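Local structure of transcriptional repressor pagR (Bacillus anthracis, 2ZKZ) at residues A[21-26]-A[63-68]; A[29-34]-A[49-54]; A[35-40]-A[87-92]. The protein represses transcription of the pagA and atxA genes as a dimeric DNA-binding protein of the ArsR family of winged helix-turn-helix regulators. One frame throughout, in Å; residues are numbered along the deposited sequence.

Interaction 1 of 3, residues A[21-26]-A[63-68]; sequences LKTMAH and CKMRGK
T23, on the last turn of helix 14-24, reaches across to the end of helix 55-65, where it meets K64, M65 and K68. In the winged helix-turn-helix fold of ArsR-family repressors, helix 55-65 begins in the predicted DNA-binding helix-turn-helix (43-62) and runs just past it, and this contact fastens its C-terminal end to helix 14-24. Of the two segments, T23 and M65 have the nearest CA atoms, 6.4 Å apart.

From CB, which points toward the other segment, the T23 side chain divides into two branches of different character. The methyl stands anti to the backbone N (chi1 -54° for OG1) and runs into the helix end. T23 CG2 lies 3.6 Å from K64 O, a carbonyl oxygen, and 3.9 Å from M65 CA. The hydroxyl OG1 stays beside the backbone N and hydrogen-bonds to the carbonyl O of E19, one turn back in the same helix. Threonine therefore suits the site: its polar branch is satisfied by its own helix while its apolar branch fills the join.

The methyl rests on the backbone of M65, whose selenium-bearing end leads away to helix 27-39, touching R29 and I32. G67 has a positive phi of 94°, which glycine tolerates readily, and this turn brings K68 back beside T23. Beyond CG the K68 chain is fully extended and crosses the threonine at about a right angle. Its aliphatic part lies across the hydroxyl, while NZ forms a salt bridge with E19. One glutamate residue consequently anchors both partners, its backbone holding T23 and its carboxylate K68. Where the two side chains cross, CD of K68 lies 3.8 Å from OG1 of T23.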
loop_
_atom_site.group_PDB
_atom_site.type_symbol
_atom_site.label_atom_id
_atom_site.label_comp_id
_atom_site.label_asym_id
_atom_site.label_seq_id
_atom_site.Cartn_x
_atom_site.Cartn_y
_atom_site.Cartn_z
ATOM N N LEU A 21 -2.159 -3.741 0.143
ATOM C CA LEU A 21 -1.759 -2.480 -0.465
ATOM C C LEU A 21 -2.525 -2.270 -1.769
ATOM O O LEU A 21 -2.967 -1.165 -2.056
ATOM C CB LEU A 21 -0.248 -2.467 -0.726
ATOM C CG LEU A 21 0.678 -2.655 0.484
ATOM C CD1 LEU A 21 2.139 -2.533 0.018
ATOM C CD2 LEU A 21 0.381 -1.615 1.552
ATOM N N LYS A 22 -2.693 -3.334 -2.549
ATOM C CA LYS A 22 -3.416 -3.231 -3.811
ATOM C C LYS A 22 -4.858 -2.761 -3.593
ATOM O O LYS A 22 -5.355 -1.901 -4.317
ATOM C CB LYS A 22 -3.422 -4.580 -4.529
ATOM C CG LYS A 22 -4.135 -4.563 -5.884
ATOM C CD LYS A 22 -4.307 -5.977 -6.434
ATOM C CE LYS A 22 -5.066 -5.981 -7.755
ATOM N NZ LYS A 22 -4.265 -5.324 -8.824
ATOM N N THR A 23 -5.515 -3.317 -2.577
ATOM C CA THR A 23 -6.895 -2.966 -2.272
ATOM C C THR A 23 -7.045 -1.521 -1.798
ATOM O O THR A 23 -8.077 -0.895 -2.032
ATOM C CB THR A 23 -7.489 -3.934 -1.212
ATOM O OG1 THR A 23 -7.314 -5.285 -1.658
ATOM C CG2 THR A 23 -8.991 -3.680 -1.024
HETATM N N MSE A 24 -6.023 -0.991 -1.131
HETATM C CA MSE A 24 -6.046 0.397 -0.647
HETATM C C MSE A 24 -5.512 1.387 -1.686
HETATM O O MSE A 24 -5.635 2.600 -1.509
HETATM C CB MSE A 24 -5.170 0.550 0.610
HETATM C CG MSE A 24 -5.548 -0.303 1.823
HETATM SE SE MSE A 24 -4.246 -0.089 3.270
HETATM C CE MSE A 24 -4.616 1.754 3.712
ATOM N N ALA A 25 -4.927 0.878 -2.767
ATOM C CA ALA A 25 -4.315 1.732 -3.788
ATOM C C ALA A 25 -5.231 2.524 -4.725
ATOM O O ALA A 25 -5.053 2.499 -5.941
ATOM C CB ALA A 25 -3.316 0.902 -4.614
ATOM N N HIS A 26 -6.184 3.250 -4.151
ATOM C CA HIS A 26 -7.133 4.067 -4.905
ATOM C C HIS A 26 -7.407 5.304 -4.051
ATOM O O HIS A 26 -7.695 5.186 -2.863
ATOM C CB HIS A 26 -8.444 3.295 -5.123
ATOM C CG HIS A 26 -8.290 2.060 -5.954
ATOM N ND1 HIS A 26 -8.410 2.065 -7.327
ATOM C CD2 HIS A 26 -7.982 0.787 -5.610
ATOM C CE1 HIS A 26 -8.180 0.851 -7.793
ATOM N NE2 HIS A 26 -7.918 0.056 -6.771
ATOM N N CYS A 63 -17.389 -2.705 -1.198
ATOM C CA CYS A 63 -17.477 -4.121 -1.527
ATOM C C CYS A 63 -16.079 -4.714 -1.700
ATOM O O CYS A 63 -15.767 -5.770 -1.154
ATOM C CB CYS A 63 -18.286 -4.303 -2.810
ATOM S SG CYS A 63 -18.509 -6.015 -3.286
ATOM N N LYS A 64 -15.234 -4.013 -2.449
ATOM C CA LYS A 64 -13.868 -4.457 -2.697
ATOM C C LYS A 64 -13.010 -4.460 -1.420
ATOM O O LYS A 64 -12.145 -5.315 -1.243
ATOM C CB LYS A 64 -13.218 -3.539 -3.730
ATOM C CG LYS A 64 -12.339 -4.247 -4.746
ATOM C CD LYS A 64 -13.109 -4.568 -6.015
ATOM C CE LYS A 64 -12.179 -5.105 -7.093
ATOM N NZ LYS A 64 -12.873 -5.257 -8.402
HETATM N N MSE A 65 -13.260 -3.500 -0.535
HETATM C CA MSE A 65 -12.500 -3.360 0.708
HETATM C C MSE A 65 -12.938 -4.270 1.853
HETATM O O MSE A 65 -12.117 -4.665 2.686
HETATM C CB MSE A 65 -12.568 -1.907 1.182
HETATM C CG MSE A 65 -12.206 -0.902 0.096
HETATM SE SE MSE A 65 -12.495 0.945 0.611
HETATM C CE MSE A 65 -14.386 0.962 0.844
ATOM N N ARG A 66 -14.225 -4.592 1.908
ATOM C CA ARG A 66 -14.741 -5.428 2.987
ATOM C C ARG A 66 -14.052 -6.779 3.122
ATOM O O ARG A 66 -13.967 -7.541 2.163
ATOM C CB ARG A 66 -16.252 -5.667 2.826
ATOM C CG ARG A 66 -16.767 -6.692 3.833
ATOM C CD ARG A 66 -18.267 -6.946 3.770
ATOM N NE ARG A 66 -18.705 -7.489 2.488
ATOM C CZ ARG A 66 -19.196 -6.747 1.505
ATOM N NH1 ARG A 66 -19.306 -5.435 1.663
ATOM N NH2 ARG A 66 -19.580 -7.315 0.372
ATOM N N GLY A 67 -13.577 -7.080 4.326
ATOM C CA GLY A 67 -12.934 -8.359 4.560
ATOM C C GLY A 67 -11.429 -8.344 4.404
ATOM O O GLY A 67 -10.744 -9.253 4.865
ATOM N N LYS A 68 -10.904 -7.316 3.748
ATOM C CA LYS A 68 -9.468 -7.212 3.544
ATOM C C LYS A 68 -8.932 -5.963 4.220
ATOM O O LYS A 68 -7.945 -6.012 4.944
ATOM C CB LYS A 68 -9.144 -7.148 2.048
ATOM C CG LYS A 68 -9.448 -8.422 1.272
ATOM C CD LYS A 68 -9.099 -8.258 -0.204
ATOM C CE LYS A 68 -9.367 -9.538 -0.977
ATOM N NZ LYS A 68 -9.126 -9.354 -2.431
#

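Interaction 2 of 3, residues A[29-34]-A[49-54]; sequences RLKIVN and QILKLP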
loop_
_atom_site.group_PDB
_atom_site.type_symbol
_atom_site.label_atom_id
_atom_site.label_comp_id
_atom_site.label_asym_id
_atom_site.label_seq_id
_atom_site.Cartn_x
_atom_site.Cartn_y
_atom_site.Cartn_z
ATOM N N ARG A 29 -10.489 5.304 -1.930
ATOM C CA ARG A 29 -10.431 4.264 -0.918
ATOM C C ARG A 29 -9.565 4.753 0.234
ATOM O O ARG A 29 -9.854 4.480 1.398
ATOM C CB ARG A 29 -9.874 2.962 -1.495
ATOM C CG ARG A 29 -10.812 2.333 -2.511
ATOM C CD ARG A 29 -10.331 0.978 -2.951
ATOM N NE ARG A 29 -11.133 0.471 -4.060
ATOM C CZ ARG A 29 -10.923 -0.697 -4.649
ATOM N NH1 ARG A 29 -9.939 -1.483 -4.228
ATOM N NH2 ARG A 29 -11.680 -1.066 -5.671
ATOM N N LEU A 30 -8.499 5.480 -0.078
ATOM C CA LEU A 30 -7.661 6.001 0.996
ATOM C C LEU A 30 -8.474 7.034 1.784
ATOM O O LEU A 30 -8.336 7.138 2.999
ATOM C CB LEU A 30 -6.376 6.623 0.433
ATOM C CG LEU A 30 -5.371 5.600 -0.124
ATOM C CD1 LEU A 30 -4.177 6.317 -0.765
ATOM C CD2 LEU A 30 -4.902 4.685 1.007
ATOM N N LYS A 31 -9.324 7.787 1.091
ATOM C CA LYS A 31 -10.171 8.776 1.753
ATOM C C LYS A 31 -11.108 8.075 2.726
ATOM O O LYS A 31 -11.289 8.519 3.854
ATOM C CB LYS A 31 -11.031 9.535 0.745
ATOM C CG LYS A 31 -10.349 10.690 0.056
ATOM C CD LYS A 31 -11.365 11.792 -0.255
ATOM C CE LYS A 31 -11.991 12.320 1.036
ATOM N NZ LYS A 31 -12.898 13.483 0.821
ATOM N N ILE A 32 -11.720 6.989 2.269
ATOM C CA ILE A 32 -12.640 6.229 3.107
ATOM C C ILE A 32 -11.922 5.737 4.362
ATOM O O ILE A 32 -12.421 5.900 5.474
ATOM C CB ILE A 32 -13.231 5.030 2.327
ATOM C CG1 ILE A 32 -14.141 5.548 1.213
ATOM C CG2 ILE A 32 -13.981 4.096 3.272
ATOM C CD1 ILE A 32 -14.713 4.456 0.296
ATOM N N VAL A 33 -10.745 5.145 4.191
ATOM C CA VAL A 33 -10.000 4.653 5.346
ATOM C C VAL A 33 -9.648 5.788 6.304
ATOM O O VAL A 33 -9.765 5.640 7.527
ATOM C CB VAL A 33 -8.702 3.930 4.915
ATOM C CG1 VAL A 33 -7.906 3.514 6.148
ATOM C CG2 VAL A 33 -9.047 2.717 4.072
ATOM N N ASN A 34 -9.206 6.917 5.761
ATOM C CA ASN A 34 -8.858 8.064 6.600
ATOM C C ASN A 34 -10.082 8.506 7.422
ATOM O O ASN A 34 -9.980 8.779 8.616
ATOM C CB ASN A 34 -8.386 9.235 5.734
ATOM C CG ASN A 34 -7.786 10.358 6.560
ATOM O OD1 ASN A 34 -8.184 11.518 6.442
ATOM N ND2 ASN A 34 -6.823 10.016 7.405
ATOM N N GLN A 49 -22.082 10.972 1.949
ATOM C CA GLN A 49 -22.172 12.405 2.210
ATOM C C GLN A 49 -20.816 13.051 2.491
ATOM O O GLN A 49 -20.623 14.237 2.213
ATOM C CB GLN A 49 -23.142 12.675 3.371
ATOM C CG GLN A 49 -24.533 12.071 3.149
ATOM C CD GLN A 49 -25.584 12.608 4.106
ATOM O OE1 GLN A 49 -25.379 12.652 5.317
ATOM N NE2 GLN A 49 -26.726 13.008 3.560
ATOM N N ILE A 50 -19.875 12.283 3.041
ATOM C CA ILE A 50 -18.544 12.816 3.324
ATOM C C ILE A 50 -17.718 12.915 2.044
ATOM O O ILE A 50 -17.042 13.917 1.806
ATOM C CB ILE A 50 -17.774 11.934 4.329
ATOM C CG1 ILE A 50 -18.370 12.094 5.728
ATOM C CG2 ILE A 50 -16.299 12.313 4.336
ATOM C CD1 ILE A 50 -17.663 11.269 6.786
ATOM N N LEU A 51 -17.782 11.871 1.225
ATOM C CA LEU A 51 -17.034 11.825 -0.027
ATOM C C LEU A 51 -17.690 12.561 -1.194
ATOM O O LEU A 51 -17.015 12.917 -2.161
ATOM C CB LEU A 51 -16.773 10.369 -0.421
ATOM C CG LEU A 51 -15.567 9.684 0.233
ATOM C CD1 LEU A 51 -15.554 9.922 1.733
ATOM C CD2 LEU A 51 -15.618 8.204 -0.080
ATOM N N LYS A 52 -18.997 12.785 -1.109
ATOM C CA LYS A 52 -19.717 13.481 -2.171
ATOM C C LYS A 52 -19.616 12.693 -3.473
ATOM O O LYS A 52 -19.387 13.260 -4.541
ATOM C CB LYS A 52 -19.137 14.887 -2.383
ATOM C CG LYS A 52 -19.097 15.769 -1.134
ATOM C CD LYS A 52 -20.484 15.973 -0.549
ATOM C CE LYS A 52 -20.478 17.039 0.544
ATOM N NZ LYS A 52 -19.527 16.724 1.647
ATOM N N LEU A 53 -19.786 11.381 -3.380
ATOM C CA LEU A 53 -19.711 10.521 -4.553
ATOM C C LEU A 53 -20.993 9.713 -4.703
ATOM O O LEU A 53 -21.736 9.531 -3.742
ATOM C CB LEU A 53 -18.521 9.568 -4.428
ATOM C CG LEU A 53 -17.122 10.185 -4.479
ATOM C CD1 LEU A 53 -16.103 9.153 -4.026
ATOM C CD2 LEU A 53 -16.819 10.668 -5.891
ATOM N N PRO A 54 -21.272 9.224 -5.918
ATOM C CA PRO A 54 -22.481 8.428 -6.156
ATOM C C PRO A 54 -22.514 7.226 -5.211
ATOM O O PRO A 54 -21.460 6.715 -4.821
ATOM C CB PRO A 54 -22.328 8.004 -7.615
ATOM C CG PRO A 54 -21.573 9.152 -8.221
ATOM C CD PRO A 54 -20.526 9.438 -7.171
#
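Residues 29-34 of helix 27-39 pass residues 49-54, at the C-terminal end of helix 44-51, with K31 and L51 the nearest pair of the two segments, their CA atoms 7.7 Å apart, and just beyond L51 the chain leaves the helix at K52 with positive phi (61°). L51 carries most of the contact. Its CB points toward helix 27-39 and its methyl CD2 presses on I32, 3.3 Å from CG1 and 3.9 Å from CD1. The first of these is tighter than usual van der Waals contact for two carbons.

The two side chains cross at about a right angle. CB of I32 does not point straight at helix 44-51, yet with CG1 anti to the carbonyl carbon (chi1 -67°) and CD1 extended beyond it, the longer branch swings in to meet the leucine. Beta-branched isoleucine gives a firm wall here, and its CD1 tip also packs on M65 of helix 55-65, so one residue touches both helices of the predicted helix-turn-helix, 43-62. In K31, CE is 4.4 Å from CD1 of L51, and NZ comes no closer than 4.3 Å to O of I50, too long for a hydrogen bond.

The turn after L51 is secured within its own segment. NZ of K52 folds back to donate to O of Q49 at 2.8 Å, nearly in line with the carbonyl bond, and so occupies an acceptor at the helix end. Since the link between the segments is mainly apolar, with no polar bond to fix a direction, it probably depends on shape, L51 against I32 with the chain of K31 beside the leucine, while I50 adds packing on E35 and H39.

Interaction 3 of 3, residues A[35-40]-A[87-92]; sequences ELYKHK and KVEGII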
loop_
_atom_site.group_PDB
_atom_site.type_symbol
_atom_site.label_atom_id
_atom_site.label_comp_id
_atom_site.label_asym_id
_atom_site.label_seq_id
_atom_site.Cartn_x
_atom_site.Cartn_y
_atom_site.Cartn_z
ATOM N N GLU A 35 -11.239 8.570 6.770
ATOM C CA GLU A 35 -12.468 8.976 7.451
ATOM C C GLU A 35 -12.847 8.015 8.578
ATOM O O GLU A 35 -13.280 8.447 9.650
ATOM C CB GLU A 35 -13.621 9.075 6.452
ATOM C CG GLU A 35 -13.521 10.232 5.476
ATOM C CD GLU A 35 -13.447 11.585 6.161
ATOM O OE1 GLU A 35 -14.126 11.784 7.191
ATOM O OE2 GLU A 35 -12.719 12.464 5.657
ATOM N N LEU A 36 -12.704 6.716 8.336
ATOM C CA LEU A 36 -13.023 5.724 9.354
ATOM C C LEU A 36 -12.022 5.812 10.497
ATOM O O LEU A 36 -12.343 5.516 11.642
ATOM C CB LEU A 36 -13.015 4.318 8.752
ATOM C CG LEU A 36 -14.242 4.030 7.886
ATOM C CD1 LEU A 36 -14.079 2.703 7.143
ATOM C CD2 LEU A 36 -15.477 4.008 8.782
ATOM N N TYR A 37 -10.803 6.223 10.174
ATOM C CA TYR A 37 -9.767 6.374 11.179
ATOM C C TYR A 37 -10.154 7.529 12.103
ATOM O O TYR A 37 -9.986 7.452 13.321
ATOM C CB TYR A 37 -8.423 6.657 10.497
ATOM C CG TYR A 37 -7.366 7.224 11.411
ATOM C CD1 TYR A 37 -6.887 6.495 12.498
ATOM C CD2 TYR A 37 -6.864 8.508 11.203
ATOM C CE1 TYR A 37 -5.936 7.031 13.357
ATOM C CE2 TYR A 37 -5.913 9.055 12.057
ATOM C CZ TYR A 37 -5.456 8.313 13.129
ATOM O OH TYR A 37 -4.521 8.861 13.975
ATOM N N LYS A 38 -10.692 8.587 11.512
ATOM C CA LYS A 38 -11.102 9.770 12.260
ATOM C C LYS A 38 -12.442 9.629 12.981
ATOM O O LYS A 38 -12.590 10.094 14.110
ATOM C CB LYS A 38 -11.156 10.984 11.326
ATOM C CG LYS A 38 -9.795 11.430 10.802
ATOM C CD LYS A 38 -9.904 12.695 9.960
ATOM C CE LYS A 38 -10.730 12.465 8.704
ATOM N NZ LYS A 38 -10.994 13.729 7.963
ATOM N N HIS A 39 -13.413 8.982 12.338
ATOM C CA HIS A 39 -14.741 8.818 12.924
ATOM C C HIS A 39 -15.035 7.455 13.550
ATOM O O HIS A 39 -16.095 7.263 14.162
ATOM C CB HIS A 39 -15.798 9.145 11.870
ATOM C CG HIS A 39 -15.677 10.527 11.316
ATOM N ND1 HIS A 39 -15.314 10.780 10.010
ATOM C CD2 HIS A 39 -15.859 11.737 11.897
ATOM C CE1 HIS A 39 -15.280 12.086 9.811
ATOM N NE2 HIS A 39 -15.605 12.689 10.940
ATOM N N LYS A 40 -14.107 6.515 13.383
ATOM C CA LYS A 40 -14.215 5.164 13.941
ATOM C C LYS A 40 -15.324 4.271 13.390
ATOM O O LYS A 40 -15.115 3.077 13.178
ATOM C CB LYS A 40 -14.345 5.236 15.468
ATOM C CG LYS A 40 -13.212 6.000 16.145
ATOM C CD LYS A 40 -11.853 5.470 15.708
ATOM C CE LYS A 40 -10.717 6.356 16.198
ATOM N NZ LYS A 40 -9.408 5.989 15.568
ATOM N N LYS A 87 -2.601 -3.201 10.647
ATOM C CA LYS A 87 -1.776 -2.750 9.530
ATOM C C LYS A 87 -2.431 -1.603 8.762
ATOM O O LYS A 87 -1.759 -0.645 8.361
ATOM C CB LYS A 87 -1.480 -3.915 8.583
ATOM C CG LYS A 87 -0.581 -4.989 9.171
ATOM C CD LYS A 87 -0.129 -5.966 8.087
ATOM C CE LYS A 87 0.867 -6.990 8.617
ATOM N NZ LYS A 87 0.261 -7.867 9.653
ATOM N N VAL A 88 -3.740 -1.701 8.563
ATOM C CA VAL A 88 -4.480 -0.663 7.855
ATOM C C VAL A 88 -4.412 0.649 8.622
ATOM O O VAL A 88 -4.128 1.697 8.046
ATOM C CB VAL A 88 -5.963 -1.053 7.661
ATOM C CG1 VAL A 88 -6.723 0.098 7.011
ATOM C CG2 VAL A 88 -6.055 -2.298 6.802
ATOM N N GLU A 89 -4.669 0.595 9.923
ATOM C CA GLU A 89 -4.614 1.809 10.738
ATOM C C GLU A 89 -3.202 2.384 10.712
ATOM O O GLU A 89 -3.015 3.591 10.569
ATOM C CB GLU A 89 -5.014 1.517 12.190
ATOM C CG GLU A 89 -4.918 2.742 13.089
ATOM C CD GLU A 89 -5.404 2.480 14.504
ATOM O OE1 GLU A 89 -4.917 1.515 15.134
ATOM O OE2 GLU A 89 -6.269 3.245 14.990
ATOM N N GLY A 90 -2.212 1.505 10.842
ATOM C CA GLY A 90 -0.829 1.947 10.826
ATOM C C GLY A 90 -0.457 2.655 9.533
ATOM O O GLY A 90 0.221 3.679 9.552
ATOM N N ILE A 91 -0.915 2.118 8.407
ATOM C CA ILE A 91 -0.606 2.694 7.107
ATOM C C ILE A 91 -1.289 4.026 6.873
ATOM O O ILE A 91 -0.669 4.964 6.368
ATOM C CB ILE A 91 -0.998 1.743 5.945
ATOM C CG1 ILE A 91 -0.135 0.481 5.981
ATOM C CG2 ILE A 91 -0.810 2.452 4.607
ATOM C CD1 ILE A 91 -0.601 -0.611 5.028
ATOM N N ILE A 92 -2.565 4.123 7.237
ATOM C CA ILE A 92 -3.274 5.367 7.012
ATOM C C ILE A 92 -2.682 6.496 7.849
ATOM O O ILE A 92 -2.654 7.641 7.409
ATOM C CB ILE A 92 -4.801 5.220 7.284
ATOM C CG1 ILE A 92 -5.563 6.289 6.496
ATOM C CG2 ILE A 92 -5.100 5.343 8.766
ATOM C CD1 ILE A 92 -5.401 6.159 4.979
#
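Y37 and I92 form the closely packed side of this contact, which joins helix 27-39 to the C-terminal helix 86-95 of the winged helix-turn-helix fold. Between residues 35-40 and 87-92 the backbones are nearest at Y37 and E89, with CA atoms 6.9 Å apart. I92 points its CB toward the tyrosine, and its methyl CG2 lies 4.0 Å from CG of Y37 and equally far from CB, touching the root of the ring obliquely. Its other branch, CG1, stands anti to the backbone N (chi1 -156°) and packs on CG1 of V33, and I92 also touches N34. An isoleucine can thus serve both the interior and the tyrosine.

On the solvent side the fit is looser. E89 leaves its helix with CG anti to the backbone N and extends until its OE2 lies near the plane of the Y37 ring, at its edge, 4.1 Å from CE1. Ring and carboxylate planes are 84° apart. A ring edge is slightly positive, so the approach of a carboxylate oxygen is probably mildly favourable. Tyrosine suits this border, its ring root set against an aliphatic methyl and its edge beside a charged group.

K40, just past the helix end and with positive phi, adds a further charge. Its NZ is 4.2 Å from OE2 of E89, beyond a salt bridge, though the opposite charges would still attract weakly. The ammonium has a firmer partner in its own segment: NZ of K40 donates to O of Y37 at 2.7 Å, in the carbonyl plane, with a C=O...N angle of 151°.

Helix 27-39 is the shared scaffold: interactions 2 and 3 use successive parts of it, and interaction 1 reaches it through a probable hydrogen bond from NH1 of R29 to O of T23, 2.9 Å long. Interaction 2 is mainly apolar, its buried I32 and L51 flanked by a lysine chain. Interaction 1 pairs buried T23 and M65 with exposed lysines, setting a methyl against backbone, whereas in interaction 3 only I92 is buried among the touching residues, and aliphatic packing gives way to loosely placed charges. Interactions 1 and 2 hold the two helices of the predicted DNA-binding motif; interaction 3 instead attaches the C-terminal helix, whose I91 packs on L21 of interaction 1.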